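Local coordinates for pesticidal crystal protein Cry2Aa (Bacillus thuringiensis serovar kurstaki, PDB 1I5P) that kills dipteran and lepidopteran larvae by binding to midgut epithelial cells and promoting their colloid-osmotic lysis, at residues G272-A277 against V465-R470; S370-R375 against F422-S427; D240-R245 against Y276-G281; V252-S257 against G517-S522; R43-L48 against S415-D420. All coordinates share one frame; numbering follows the deposited sequence.

Contact 1 (G272-A277 against V465-R470); sequences GANLYA and VSVHNR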
# COMPACT_ATOMS: atom_id res chain seq x y z
N GLY A 272 -1.14 -0.65 4.41
CA GLY A 272 0.08 -0.72 3.63
C GLY A 272 0.20 0.48 2.72
O GLY A 272 -0.42 1.51 2.95
N ALA A 273 1.01 0.36 1.67
CA ALA A 273 1.18 1.45 0.73
C ALA A 273 -0.10 1.67 -0.06
O ALA A 273 -0.90 0.75 -0.22
CB ALA A 273 2.32 1.13 -0.22
N ASN A 274 -0.29 2.89 -0.54
CA ASN A 274 -1.47 3.19 -1.34
C ASN A 274 -1.28 2.69 -2.75
O ASN A 274 -0.17 2.33 -3.15
CB ASN A 274 -1.69 4.71 -1.44
CG ASN A 274 -2.04 5.35 -0.12
OD1 ASN A 274 -2.84 4.83 0.66
ND2 ASN A 274 -1.45 6.52 0.13
N LEU A 275 -2.37 2.66 -3.50
CA LEU A 275 -2.36 2.30 -4.91
C LEU A 275 -3.12 3.48 -5.49
O LEU A 275 -4.25 3.75 -5.08
CB LEU A 275 -3.13 1.00 -5.18
CG LEU A 275 -2.55 -0.31 -4.63
CD1 LEU A 275 -3.42 -1.47 -5.08
CD2 LEU A 275 -1.12 -0.50 -5.12
N TYR A 276 -2.51 4.21 -6.42
CA TYR A 276 -3.17 5.37 -7.02
C TYR A 276 -3.67 5.06 -8.41
O TYR A 276 -2.97 4.44 -9.21
CB TYR A 276 -2.24 6.57 -7.10
CG TYR A 276 -1.49 6.85 -5.82
CD1 TYR A 276 -0.24 6.29 -5.59
CD2 TYR A 276 -2.04 7.67 -4.84
CE1 TYR A 276 0.45 6.55 -4.40
CE2 TYR A 276 -1.37 7.94 -3.66
CZ TYR A 276 -0.13 7.38 -3.44
OH TYR A 276 0.53 7.66 -2.27
N ALA A 277 -4.88 5.53 -8.70
CA ALA A 277 -5.47 5.31 -10.01
C ALA A 277 -5.92 6.63 -10.61
O ALA A 277 -6.45 7.49 -9.91
CB ALA A 277 -6.66 4.36 -9.88
N VAL A 465 -8.12 11.46 -8.97
CA VAL A 465 -7.27 10.32 -8.67
C VAL A 465 -7.83 9.64 -7.43
O VAL A 465 -8.06 10.29 -6.40
CB VAL A 465 -5.82 10.79 -8.37
CG1 VAL A 465 -4.98 9.63 -7.84
CG2 VAL A 465 -5.21 11.39 -9.63
N SER A 466 -8.08 8.33 -7.51
CA SER A 466 -8.58 7.61 -6.35
C SER A 466 -7.39 6.95 -5.63
O SER A 466 -6.49 6.40 -6.27
CB SER A 466 -9.63 6.57 -6.75
OG SER A 466 -9.16 5.69 -7.76
N VAL A 467 -7.38 7.06 -4.31
CA VAL A 467 -6.32 6.51 -3.48
C VAL A 467 -6.85 5.29 -2.75
O VAL A 467 -7.72 5.40 -1.88
CB VAL A 467 -5.84 7.54 -2.44
CG1 VAL A 467 -4.57 7.05 -1.76
CG2 VAL A 467 -5.59 8.89 -3.11
N HIS A 468 -6.32 4.13 -3.10
CA HIS A 468 -6.76 2.87 -2.52
C HIS A 468 -5.80 2.35 -1.46
O HIS A 468 -4.58 2.32 -1.65
CB HIS A 468 -6.92 1.83 -3.63
CG HIS A 468 -7.77 2.29 -4.77
ND1 HIS A 468 -8.99 1.72 -5.08
CD2 HIS A 468 -7.58 3.28 -5.68
CE1 HIS A 468 -9.51 2.34 -6.12
NE2 HIS A 468 -8.68 3.29 -6.50
N ASN A 469 -6.36 1.93 -0.33
CA ASN A 469 -5.55 1.41 0.76
C ASN A 469 -6.35 0.37 1.53
O ASN A 469 -7.58 0.42 1.57
CB ASN A 469 -5.12 2.56 1.68
CG ASN A 469 -3.97 2.19 2.58
OD1 ASN A 469 -4.16 1.49 3.58
ND2 ASN A 469 -2.77 2.65 2.24
N ARG A 470 -5.64 -0.58 2.14
CA ARG A 470 -6.28 -1.63 2.91
C ARG A 470 -6.86 -1.13 4.23
O ARG A 470 -7.77 -1.75 4.79
CB ARG A 470 -5.28 -2.74 3.21
CG ARG A 470 -4.94 -3.63 2.03
CD ARG A 470 -4.16 -4.84 2.49
NE ARG A 470 -4.30 -5.97 1.57
CZ ARG A 470 -3.47 -6.24 0.57
NH1 ARG A 470 -2.41 -5.47 0.36
NH2 ARG A 470 -3.69 -7.29 -0.21
O HOH W 1 -2.67 -0.76 1.57
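L275 to A277 run antiparallel to S466 to H468, with the short strand axes 4.9 Å apart at closest; L275–H468 and A277–S466 are hydrogen-bonded pairs, and Y276–V467 between them is a non-hydrogen-bonded pair. With its CG anti to the backbone N (chi1 -163°), N469 sends ND2 to two acceptors, G272 O at 2.7 Å and N274 OD1 at 2.7 Å, approaching both from above the carbonyl plane. The N274 and N469 amide planes stand 74° apart. V467 CG1 packs against N274 CG (3.5 Å) and also meets Y276 CE2 (3.8 Å), the valine and tyrosine lying side by side. On the other face A277 CB touches S466 OG at 3.5 Å, and that hydroxyl is hydrogen-bonded to H468 NE2 (2.8 Å) and to S376 OG. L275 O sits near the plane of the H468 ring, at its edge. The pairing sets 275-278 as an outer strand beside the central strand 462-469 in a three-stranded antiparallel sheet of the middle-domain beta prism.

Contact 2 (S370-R375 against F422-S427); sequences STPFVR and FIRNIS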
# COMPACT_ATOMS: atom_id res chain seq x y z
N SER A 370 -19.13 3.67 7.43
CA SER A 370 -20.07 2.57 7.28
C SER A 370 -20.14 2.10 5.82
O SER A 370 -20.18 0.91 5.55
CB SER A 370 -21.46 2.99 7.76
OG SER A 370 -22.08 3.86 6.83
N THR A 371 -20.16 3.05 4.89
CA THR A 371 -20.21 2.71 3.46
C THR A 371 -19.19 3.52 2.70
O THR A 371 -19.53 4.43 1.93
CB THR A 371 -21.61 2.96 2.86
OG1 THR A 371 -21.89 4.37 2.87
CG2 THR A 371 -22.68 2.22 3.65
N PRO A 372 -17.90 3.22 2.90
CA PRO A 372 -16.83 3.94 2.21
C PRO A 372 -16.82 3.68 0.71
O PRO A 372 -17.43 2.73 0.22
CB PRO A 372 -15.58 3.39 2.87
CG PRO A 372 -15.97 1.96 3.12
CD PRO A 372 -17.35 2.12 3.72
N PHE A 373 -16.12 4.55 -0.01
CA PHE A 373 -15.98 4.41 -1.46
C PHE A 373 -14.99 3.27 -1.68
O PHE A 373 -14.04 3.12 -0.90
CB PHE A 373 -15.43 5.69 -2.07
CG PHE A 373 -16.41 6.83 -2.11
CD1 PHE A 373 -16.20 7.98 -1.38
CD2 PHE A 373 -17.55 6.75 -2.92
CE1 PHE A 373 -17.10 9.04 -1.44
CE2 PHE A 373 -18.45 7.80 -3.00
CZ PHE A 373 -18.22 8.95 -2.26
N VAL A 374 -15.19 2.47 -2.73
CA VAL A 374 -14.27 1.38 -3.03
C VAL A 374 -13.94 1.29 -4.52
O VAL A 374 -12.90 0.74 -4.90
CB VAL A 374 -14.84 -0.00 -2.56
CG1 VAL A 374 -14.86 -0.05 -1.04
CG2 VAL A 374 -16.24 -0.24 -3.11
N ARG A 375 -14.80 1.85 -5.36
CA ARG A 375 -14.59 1.78 -6.80
C ARG A 375 -14.77 3.14 -7.47
O ARG A 375 -15.66 3.92 -7.11
CB ARG A 375 -15.58 0.77 -7.38
CG ARG A 375 -15.37 0.41 -8.84
CD ARG A 375 -16.43 -0.60 -9.29
NE ARG A 375 -16.29 -1.91 -8.65
CZ ARG A 375 -15.59 -2.92 -9.16
NH1 ARG A 375 -14.95 -2.77 -10.31
NH2 ARG A 375 -15.55 -4.10 -8.53
N PHE A 422 -9.84 -0.03 0.04
CA PHE A 422 -10.90 0.97 0.07
C PHE A 422 -10.33 2.27 -0.47
O PHE A 422 -9.12 2.51 -0.39
CB PHE A 422 -11.38 1.22 1.51
CG PHE A 422 -11.95 0.01 2.19
CD1 PHE A 422 -11.13 -0.87 2.87
CD2 PHE A 422 -13.31 -0.25 2.13
CE1 PHE A 422 -11.66 -2.00 3.51
CE2 PHE A 422 -13.86 -1.38 2.76
CZ PHE A 422 -13.02 -2.25 3.44
N ILE A 423 -11.19 3.09 -1.05
CA ILE A 423 -10.73 4.38 -1.53
C ILE A 423 -10.75 5.25 -0.29
O ILE A 423 -11.79 5.78 0.10
CB ILE A 423 -11.68 4.95 -2.60
CG1 ILE A 423 -11.59 4.10 -3.88
CG2 ILE A 423 -11.30 6.40 -2.91
CD1 ILE A 423 -12.57 4.51 -4.96
N ARG A 424 -9.60 5.38 0.36
CA ARG A 424 -9.49 6.18 1.58
C ARG A 424 -9.20 7.65 1.32
O ARG A 424 -9.19 8.45 2.25
CB ARG A 424 -8.42 5.59 2.50
CG ARG A 424 -8.82 4.23 3.09
CD ARG A 424 -10.12 4.31 3.88
NE ARG A 424 -10.51 3.01 4.40
CZ ARG A 424 -11.68 2.75 4.97
NH1 ARG A 424 -12.59 3.70 5.11
NH2 ARG A 424 -11.94 1.52 5.39
N ASN A 425 -8.94 8.00 0.07
CA ASN A 425 -8.71 9.40 -0.26
C ASN A 425 -8.92 9.63 -1.75
O ASN A 425 -8.85 8.70 -2.55
CB ASN A 425 -7.29 9.84 0.13
CG ASN A 425 -7.16 11.36 0.22
OD1 ASN A 425 -8.15 12.07 0.28
ND2 ASN A 425 -5.93 11.85 0.25
N ILE A 426 -9.23 10.87 -2.09
CA ILE A 426 -9.43 11.26 -3.48
C ILE A 426 -8.62 12.52 -3.72
O ILE A 426 -8.49 13.37 -2.84
CB ILE A 426 -10.92 11.54 -3.78
CG1 ILE A 426 -11.73 10.24 -3.68
CG2 ILE A 426 -11.07 12.14 -5.18
CD1 ILE A 426 -13.23 10.44 -3.79
N SER A 427 -8.06 12.63 -4.91
CA SER A 427 -7.29 13.81 -5.27
C SER A 427 -7.55 14.06 -6.74
O SER A 427 -8.56 13.60 -7.28
CB SER A 427 -5.80 13.56 -5.02
OG SER A 427 -5.06 14.76 -5.11
O HOH W 2 -14.37 6.40 1.29
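F373 O accepts the single direct hydrogen bond between the segments, from I423 N at 2.9 Å, with the donor standing above the carbonyl plane. The second link goes through a water, which accepts from F373 N and donates to I423 O. Next to this link, F373 CB meets I423 CB at 3.9 Å, and I423 reaches on with CD1 to the backbone of the next residues, 3.5 Å from R375 N. The F422 ring has its CD2 near both V374 CG1 (3.5 Å) and P372 CG (3.6 Å); V374 lies alongside it, whereas P372 comes across it. R424, its chain bent at chi2 (-58°), has NH2 3.5 Å above one face of the F422 ring, offset toward the rim, while NH1 approaches P372 CB (3.7 Å). R424 NE is hydrogen-bonded to K471 O, which helps to hold the guanidinium in place. Further out, classic beta bulges lie on both strands: V374 and R375 face Q399, and R424 and N425 face V467. F373 and I423 also both rest on L308. The contact therefore joins the outer strand 422-430 of one sheet of the beta prism to the start of the inner strand 373-377 of another. One direct bond, one water bridge and a largely apolar surround imply that side-chain packing carries much of this junction, with one guanidinium nitrogen of R424 at the rim of the F422 face as the charged element.

Contact 3 (D240-R245 against Y276-G281); sequences DMLEFR and YASGSG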
# COMPACT_ATOMS: atom_id res chain seq x y z
N ASP A 240 -0.30 5.97 -16.84
CA ASP A 240 0.75 4.96 -16.99
C ASP A 240 1.79 4.97 -15.88
O ASP A 240 2.29 3.92 -15.49
CB ASP A 240 1.42 5.13 -18.35
CG ASP A 240 0.52 4.71 -19.50
OD1 ASP A 240 0.63 5.30 -20.59
OD2 ASP A 240 -0.28 3.77 -19.30
N MET A 241 2.11 6.15 -15.37
CA MET A 241 3.08 6.22 -14.28
C MET A 241 2.51 5.53 -13.05
O MET A 241 3.19 4.73 -12.40
CB MET A 241 3.40 7.68 -13.95
CG MET A 241 4.28 7.84 -12.72
SD MET A 241 4.80 9.53 -12.47
CE MET A 241 6.27 9.55 -13.48
N LEU A 242 1.25 5.82 -12.72
CA LEU A 242 0.62 5.21 -11.56
C LEU A 242 0.46 3.69 -11.71
O LEU A 242 0.67 2.95 -10.74
CB LEU A 242 -0.75 5.85 -11.31
CG LEU A 242 -0.70 7.36 -11.03
CD1 LEU A 242 -2.09 7.87 -10.64
CD2 LEU A 242 0.30 7.63 -9.91
N GLU A 243 0.10 3.23 -12.90
CA GLU A 243 -0.07 1.79 -13.12
C GLU A 243 1.27 1.06 -13.03
O GLU A 243 1.33 -0.08 -12.58
CB GLU A 243 -0.70 1.52 -14.48
CG GLU A 243 -2.11 2.05 -14.65
CD GLU A 243 -3.00 1.10 -15.42
OE1 GLU A 243 -2.53 0.51 -16.41
OE2 GLU A 243 -4.17 0.95 -15.03
N PHE A 244 2.33 1.71 -13.49
CA PHE A 244 3.64 1.09 -13.41
C PHE A 244 3.94 0.84 -11.94
O PHE A 244 4.43 -0.22 -11.57
CB PHE A 244 4.71 2.02 -14.00
CG PHE A 244 6.11 1.47 -13.89
CD1 PHE A 244 6.55 0.47 -14.75
CD2 PHE A 244 6.99 1.95 -12.92
CE1 PHE A 244 7.84 -0.05 -14.64
CE2 PHE A 244 8.28 1.44 -12.81
CZ PHE A 244 8.71 0.43 -13.67
N ARG A 245 3.64 1.83 -11.10
CA ARG A 245 3.87 1.73 -9.67
C ARG A 245 2.98 0.66 -9.05
O ARG A 245 3.43 -0.17 -8.27
CB ARG A 245 3.62 3.07 -8.97
CG ARG A 245 3.67 2.99 -7.44
CD ARG A 245 3.47 4.36 -6.81
NE ARG A 245 3.44 4.28 -5.35
CZ ARG A 245 2.47 3.71 -4.65
NH1 ARG A 245 1.43 3.16 -5.25
NH2 ARG A 245 2.55 3.68 -3.32
N TYR A 276 -2.51 4.21 -6.42
CA TYR A 276 -3.17 5.37 -7.02
C TYR A 276 -3.67 5.06 -8.41
O TYR A 276 -2.97 4.44 -9.21
CB TYR A 276 -2.24 6.57 -7.10
CG TYR A 276 -1.49 6.85 -5.82
CD1 TYR A 276 -0.24 6.29 -5.59
CD2 TYR A 276 -2.04 7.67 -4.84
CE1 TYR A 276 0.45 6.55 -4.40
CE2 TYR A 276 -1.37 7.94 -3.66
CZ TYR A 276 -0.13 7.38 -3.44
OH TYR A 276 0.53 7.66 -2.27
N ALA A 277 -4.88 5.53 -8.70
CA ALA A 277 -5.47 5.31 -10.01
C ALA A 277 -5.92 6.63 -10.61
O ALA A 277 -6.45 7.49 -9.91
CB ALA A 277 -6.66 4.36 -9.88
N SER A 278 -5.69 6.79 -11.90
CA SER A 278 -6.11 7.98 -12.62
C SER A 278 -6.76 7.46 -13.90
O SER A 278 -6.59 6.29 -14.24
CB SER A 278 -4.93 8.92 -12.94
OG SER A 278 -4.10 8.42 -13.97
N GLY A 279 -7.50 8.31 -14.60
CA GLY A 279 -8.18 7.86 -15.79
C GLY A 279 -7.38 7.74 -17.08
O GLY A 279 -6.37 8.41 -17.28
N SER A 280 -7.86 6.86 -17.95
CA SER A 280 -7.28 6.64 -19.27
C SER A 280 -8.12 7.53 -20.18
O SER A 280 -9.10 8.12 -19.73
CB SER A 280 -7.43 5.18 -19.70
OG SER A 280 -6.75 4.31 -18.82
N GLY A 281 -7.75 7.62 -21.45
CA GLY A 281 -8.51 8.45 -22.35
C GLY A 281 -7.62 9.48 -23.01
O GLY A 281 -6.48 9.67 -22.60
O HOH W 3 -0.13 3.35 -7.94
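L242 O, R245 NH1 and Y276 N all hold one water: it donates to L242 O at 2.9 Å and accepts from R245 NH1 at 3.1 Å and from Y276 N at 3.0 Å. This water sits where helix 238-259 of the N-terminal helical domain packs on the edge strand 275-278 of the middle-domain beta prism, the two running roughly antiparallel. L242 supplies the apolar part. Its side chain crosses that of Y276 at about a right angle, CD1 resting 3.8 Å from Y276 CB and also against S278 CB, while CB approaches Y276 O. R245 extends from CG to NE and is tied by NH1 to N274 O, just before the strand; its guanidinium also makes a cation-pi contact with F249. W293, on helix 293-300, touches both L242 and R245. The arginine does not lie flat on the tyrosine: the two planes are 62° apart, and Y276 CE1, on the ring's edge, stands 3.5 Å above the guanidinium plane, over its centre, closest to R245 CZ.

Contact 4 (V252-S257 against G517-S522); sequences VFEYVS and GNQGDS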
# COMPACT_ATOMS: atom_id res chain seq x y z
N VAL A 252 5.68 -6.80 -6.24
CA VAL A 252 6.95 -6.78 -5.54
C VAL A 252 7.03 -6.13 -4.16
O VAL A 252 7.47 -6.76 -3.20
CB VAL A 252 8.03 -6.10 -6.43
CG1 VAL A 252 9.37 -6.06 -5.71
CG2 VAL A 252 8.15 -6.86 -7.76
N PHE A 253 6.61 -4.88 -4.04
CA PHE A 253 6.76 -4.20 -2.77
C PHE A 253 5.85 -4.54 -1.61
O PHE A 253 6.17 -4.21 -0.46
CB PHE A 253 6.85 -2.69 -3.02
CG PHE A 253 8.01 -2.33 -3.89
CD1 PHE A 253 7.82 -2.06 -5.24
CD2 PHE A 253 9.31 -2.43 -3.40
CE1 PHE A 253 8.92 -1.89 -6.09
CE2 PHE A 253 10.40 -2.26 -4.23
CZ PHE A 253 10.21 -1.99 -5.58
N GLU A 254 4.73 -5.20 -1.88
CA GLU A 254 3.86 -5.63 -0.80
C GLU A 254 4.69 -6.65 -0.04
O GLU A 254 4.64 -6.74 1.19
CB GLU A 254 2.60 -6.30 -1.35
CG GLU A 254 1.42 -5.37 -1.44
CD GLU A 254 0.98 -4.87 -0.07
OE1 GLU A 254 0.78 -3.64 0.07
OE2 GLU A 254 0.84 -5.70 0.86
N TYR A 255 5.50 -7.40 -0.78
CA TYR A 255 6.36 -8.42 -0.20
C TYR A 255 7.55 -7.79 0.51
O TYR A 255 7.89 -8.17 1.62
CB TYR A 255 6.84 -9.38 -1.29
CG TYR A 255 5.70 -10.02 -2.04
CD1 TYR A 255 5.57 -9.86 -3.42
CD2 TYR A 255 4.73 -10.76 -1.37
CE1 TYR A 255 4.49 -10.42 -4.11
CE2 TYR A 255 3.66 -11.33 -2.05
CZ TYR A 255 3.54 -11.16 -3.41
OH TYR A 255 2.47 -11.74 -4.06
N VAL A 256 8.19 -6.82 -0.14
CA VAL A 256 9.33 -6.17 0.49
C VAL A 256 8.90 -5.61 1.84
O VAL A 256 9.65 -5.69 2.81
CB VAL A 256 9.88 -5.04 -0.39
CG1 VAL A 256 11.05 -4.37 0.32
CG2 VAL A 256 10.32 -5.59 -1.74
N SER A 257 7.69 -5.05 1.89
CA SER A 257 7.16 -4.47 3.13
C SER A 257 6.84 -5.50 4.21
O SER A 257 6.83 -5.17 5.40
CB SER A 257 5.89 -3.67 2.83
OG SER A 257 6.20 -2.48 2.12
N GLY A 517 9.36 -0.45 1.16
CA GLY A 517 9.20 -1.62 2.01
C GLY A 517 8.84 -1.23 3.43
O GLY A 517 9.32 -1.84 4.39
N ASN A 518 7.97 -0.23 3.57
CA ASN A 518 7.57 0.27 4.88
C ASN A 518 6.06 0.25 5.13
O ASN A 518 5.57 0.93 6.04
CB ASN A 518 8.09 1.70 5.03
CG ASN A 518 7.86 2.28 6.41
OD1 ASN A 518 8.33 1.73 7.41
ND2 ASN A 518 7.14 3.40 6.48
N GLN A 519 5.33 -0.54 4.35
CA GLN A 519 3.87 -0.62 4.48
C GLN A 519 3.25 0.77 4.40
O GLN A 519 2.32 1.10 5.12
CB GLN A 519 3.48 -1.28 5.81
CG GLN A 519 3.96 -2.72 5.99
CD GLN A 519 3.26 -3.71 5.07
OE1 GLN A 519 3.56 -4.91 5.10
NE2 GLN A 519 2.34 -3.23 4.25
N GLY A 520 3.79 1.59 3.50
CA GLY A 520 3.28 2.94 3.34
C GLY A 520 4.40 3.94 3.45
O GLY A 520 5.53 3.57 3.76
N ASP A 521 4.11 5.21 3.19
CA ASP A 521 5.15 6.23 3.26
C ASP A 521 5.46 6.63 4.70
O ASP A 521 4.73 6.29 5.63
CB ASP A 521 4.76 7.45 2.43
CG ASP A 521 4.58 7.13 0.96
OD1 ASP A 521 5.16 6.11 0.50
OD2 ASP A 521 3.88 7.89 0.25
N SER A 522 6.56 7.36 4.87
CA SER A 522 6.97 7.81 6.18
C SER A 522 6.69 9.30 6.36
O SER A 522 6.37 10.02 5.41
CB SER A 522 8.47 7.54 6.40
OG SER A 522 9.27 8.28 5.49
O HOH W 4 7.52 -2.87 6.46
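S257, G517 and Q519 make up most of this contact, in which the last turns of helix 238-259 meet a loop of the C-terminal beta sandwich. S257 points its side chain into the loop, and OG, placed beside the backbone N (chi1 -71°), accepts a nearly straight hydrogen bond from Q519 N (3.1 Å, 164°). The same hydroxyl sits 3.1 Å from G517 CA. G517 has no side chain, so V256 CG1 can come in against it, 3.7 Å from G517 CA. Q519, whose backbone has left-handed helical angles, bends at chi2, and Q519 CG and CD come against S257 CB, CD at 3.5 Å. The loop is tied to its own domain as well: N518 ND2 bonds to M620 O and G517 N to D582 OD2. The contact is buried and joins the toxin's first and third domains. The direct hydrogen bond runs from a main-chain N-H to a serine hydroxyl, beside a water that reaches S257 O and G517 O, suggesting that the fit depends on backbone shape more than charge.

Contact 5 (R43-L48 against S415-D420); sequences RTDHSL and SNYFPD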
# COMPACT_ATOMS: atom_id res chain seq x y z
N ARG A 43 -11.00 -11.67 -13.46
CA ARG A 43 -11.95 -11.95 -14.51
C ARG A 43 -12.81 -10.78 -14.97
O ARG A 43 -13.01 -10.58 -16.16
CB ARG A 43 -12.88 -13.09 -14.08
CG ARG A 43 -13.93 -13.50 -15.11
CD ARG A 43 -14.84 -14.61 -14.58
NE ARG A 43 -15.84 -14.15 -13.61
CZ ARG A 43 -16.99 -13.55 -13.94
NH1 ARG A 43 -17.30 -13.34 -15.21
NH2 ARG A 43 -17.84 -13.20 -12.99
N THR A 44 -13.32 -10.00 -14.02
CA THR A 44 -14.22 -8.90 -14.32
C THR A 44 -13.69 -7.48 -14.18
O THR A 44 -14.27 -6.54 -14.74
CB THR A 44 -15.47 -8.97 -13.43
OG1 THR A 44 -15.10 -8.58 -12.10
CG2 THR A 44 -16.02 -10.40 -13.39
N ASP A 45 -12.62 -7.28 -13.42
CA ASP A 45 -12.14 -5.93 -13.22
C ASP A 45 -10.89 -5.54 -13.97
O ASP A 45 -10.27 -6.35 -14.67
CB ASP A 45 -11.96 -5.66 -11.73
CG ASP A 45 -13.27 -5.66 -10.98
OD1 ASP A 45 -14.27 -5.19 -11.54
OD2 ASP A 45 -13.29 -6.13 -9.82
N HIS A 46 -10.53 -4.28 -13.82
CA HIS A 46 -9.36 -3.75 -14.46
C HIS A 46 -8.13 -4.18 -13.68
O HIS A 46 -7.74 -3.53 -12.71
CB HIS A 46 -9.43 -2.22 -14.52
CG HIS A 46 -8.20 -1.59 -15.10
ND1 HIS A 46 -7.68 -1.97 -16.32
CD2 HIS A 46 -7.39 -0.61 -14.63
CE1 HIS A 46 -6.59 -1.25 -16.57
NE2 HIS A 46 -6.40 -0.42 -15.56
N SER A 47 -7.56 -5.31 -14.08
CA SER A 47 -6.34 -5.78 -13.45
C SER A 47 -5.31 -5.06 -14.29
O SER A 47 -5.63 -4.60 -15.38
CB SER A 47 -6.20 -7.29 -13.61
OG SER A 47 -5.99 -7.64 -14.97
N LEU A 48 -4.09 -4.92 -13.83
CA LEU A 48 -3.12 -4.22 -14.66
C LEU A 48 -2.26 -5.30 -15.28
O LEU A 48 -1.05 -5.13 -15.41
CB LEU A 48 -2.25 -3.30 -13.81
CG LEU A 48 -2.85 -1.97 -13.38
CD1 LEU A 48 -4.10 -2.18 -12.53
CD2 LEU A 48 -1.78 -1.21 -12.61
N SER A 415 -12.89 0.70 -14.45
CA SER A 415 -13.22 1.11 -13.10
C SER A 415 -12.00 0.70 -12.28
O SER A 415 -11.33 -0.29 -12.60
CB SER A 415 -14.47 0.39 -12.57
OG SER A 415 -14.16 -0.91 -12.10
N ASN A 416 -11.70 1.47 -11.24
CA ASN A 416 -10.55 1.19 -10.40
C ASN A 416 -11.01 0.60 -9.08
O ASN A 416 -11.81 1.20 -8.36
CB ASN A 416 -9.76 2.48 -10.20
CG ASN A 416 -9.49 3.19 -11.51
OD1 ASN A 416 -8.71 2.71 -12.33
ND2 ASN A 416 -10.16 4.32 -11.72
N TYR A 417 -10.49 -0.57 -8.76
CA TYR A 417 -10.86 -1.27 -7.54
C TYR A 417 -9.90 -2.43 -7.31
O TYR A 417 -9.41 -3.04 -8.26
CB TYR A 417 -12.29 -1.82 -7.70
CG TYR A 417 -12.68 -2.84 -6.67
CD1 TYR A 417 -13.09 -2.45 -5.40
CD2 TYR A 417 -12.60 -4.21 -6.94
CE1 TYR A 417 -13.42 -3.39 -4.42
CE2 TYR A 417 -12.92 -5.16 -5.97
CZ TYR A 417 -13.32 -4.74 -4.72
OH TYR A 417 -13.60 -5.67 -3.74
N PHE A 418 -9.63 -2.73 -6.04
CA PHE A 418 -8.76 -3.84 -5.68
C PHE A 418 -9.36 -4.51 -4.44
O PHE A 418 -9.76 -3.83 -3.51
CB PHE A 418 -7.34 -3.36 -5.36
CG PHE A 418 -6.72 -2.52 -6.46
CD1 PHE A 418 -6.90 -1.14 -6.48
CD2 PHE A 418 -5.98 -3.12 -7.48
CE1 PHE A 418 -6.34 -0.36 -7.49
CE2 PHE A 418 -5.42 -2.35 -8.50
CZ PHE A 418 -5.60 -0.97 -8.51
N PRO A 419 -9.42 -5.86 -4.42
CA PRO A 419 -9.98 -6.61 -3.29
C PRO A 419 -9.38 -6.16 -1.97
O PRO A 419 -8.17 -5.99 -1.87
CB PRO A 419 -9.62 -8.06 -3.63
CG PRO A 419 -9.70 -8.06 -5.12
CD PRO A 419 -8.93 -6.79 -5.46
N ASP A 420 -10.24 -5.97 -0.97
CA ASP A 420 -9.83 -5.53 0.37
C ASP A 420 -9.21 -4.13 0.42
O ASP A 420 -8.68 -3.71 1.45
CB ASP A 420 -8.87 -6.55 0.98
CG ASP A 420 -9.53 -7.90 1.22
OD1 ASP A 420 -10.56 -7.95 1.94
OD2 ASP A 420 -9.02 -8.91 0.69
O HOH W 5 -8.38 -1.55 -10.59
O HOH W 6 -11.82 -2.68 -12.09
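H46 and S415 bring the two segments closest, their CA atoms 6.4 Å apart, as D45 to L48 pass S415 to F418 at 77° between end-to-end directions. D45 is the first residue to leave helical angles after helix 31-44. Two waters join the backbones: one accepts from H46 N (2.7 Å) and also binds S415 O and S415 OG, and the other donates to H46 O (3.0 Å) and accepts from Y417 N (3.0 Å). H46 CB packs against S415 O at 3.3 Å. The H46 CG lies anti to the backbone N (chi1 177°), and the ring's NE2 goes on to E243 OE2 of helix 238-259. Segment 415-420 begins on the outer strand of a four-stranded antiparallel sheet of the beta prism, so the contact sets an N-terminal segment against a sheet edge. N-terminal residues of three-domain protoxins are generally trimmed off by gut proteases, so this pairing is probably a feature of the protoxin. D45 OD2 reaches the Y417 ring obliquely, 3.5 Å from Y417 CD2, the carboxylate and ring planes 72° apart. D45 OD1 forms a salt bridge with R375 NH1, which S415 OG also binds. At the far end L48 CD1 meets the edge of the F418 ring, 4.2 Å from F418 CE2, and Y417 O takes W41 NE1 of helix 31-44.

Overall arrangement
Contacts 1 and 2 share one sheet, with strand 462-469 between their outer strands; their centres lie about 9 Å apart. Contact 3 uses the same strand 275-278 as contact 1, its centre about 11 Å away. Contact 5 touches three others: it is joined to contact 2 through R375 and to contact 3 through E243, and L275 of contact 1 packs on F418. Contacts 3 and 4 both use helix 238-259, with centres about 19 Å apart, so this helix faces the prism sheet at one end and the C-terminal domain at the other. Contact 4 also meets contact 1, where A273 CB lies 4.0 Å from G520 N, but stays clear of contacts 2 and 5.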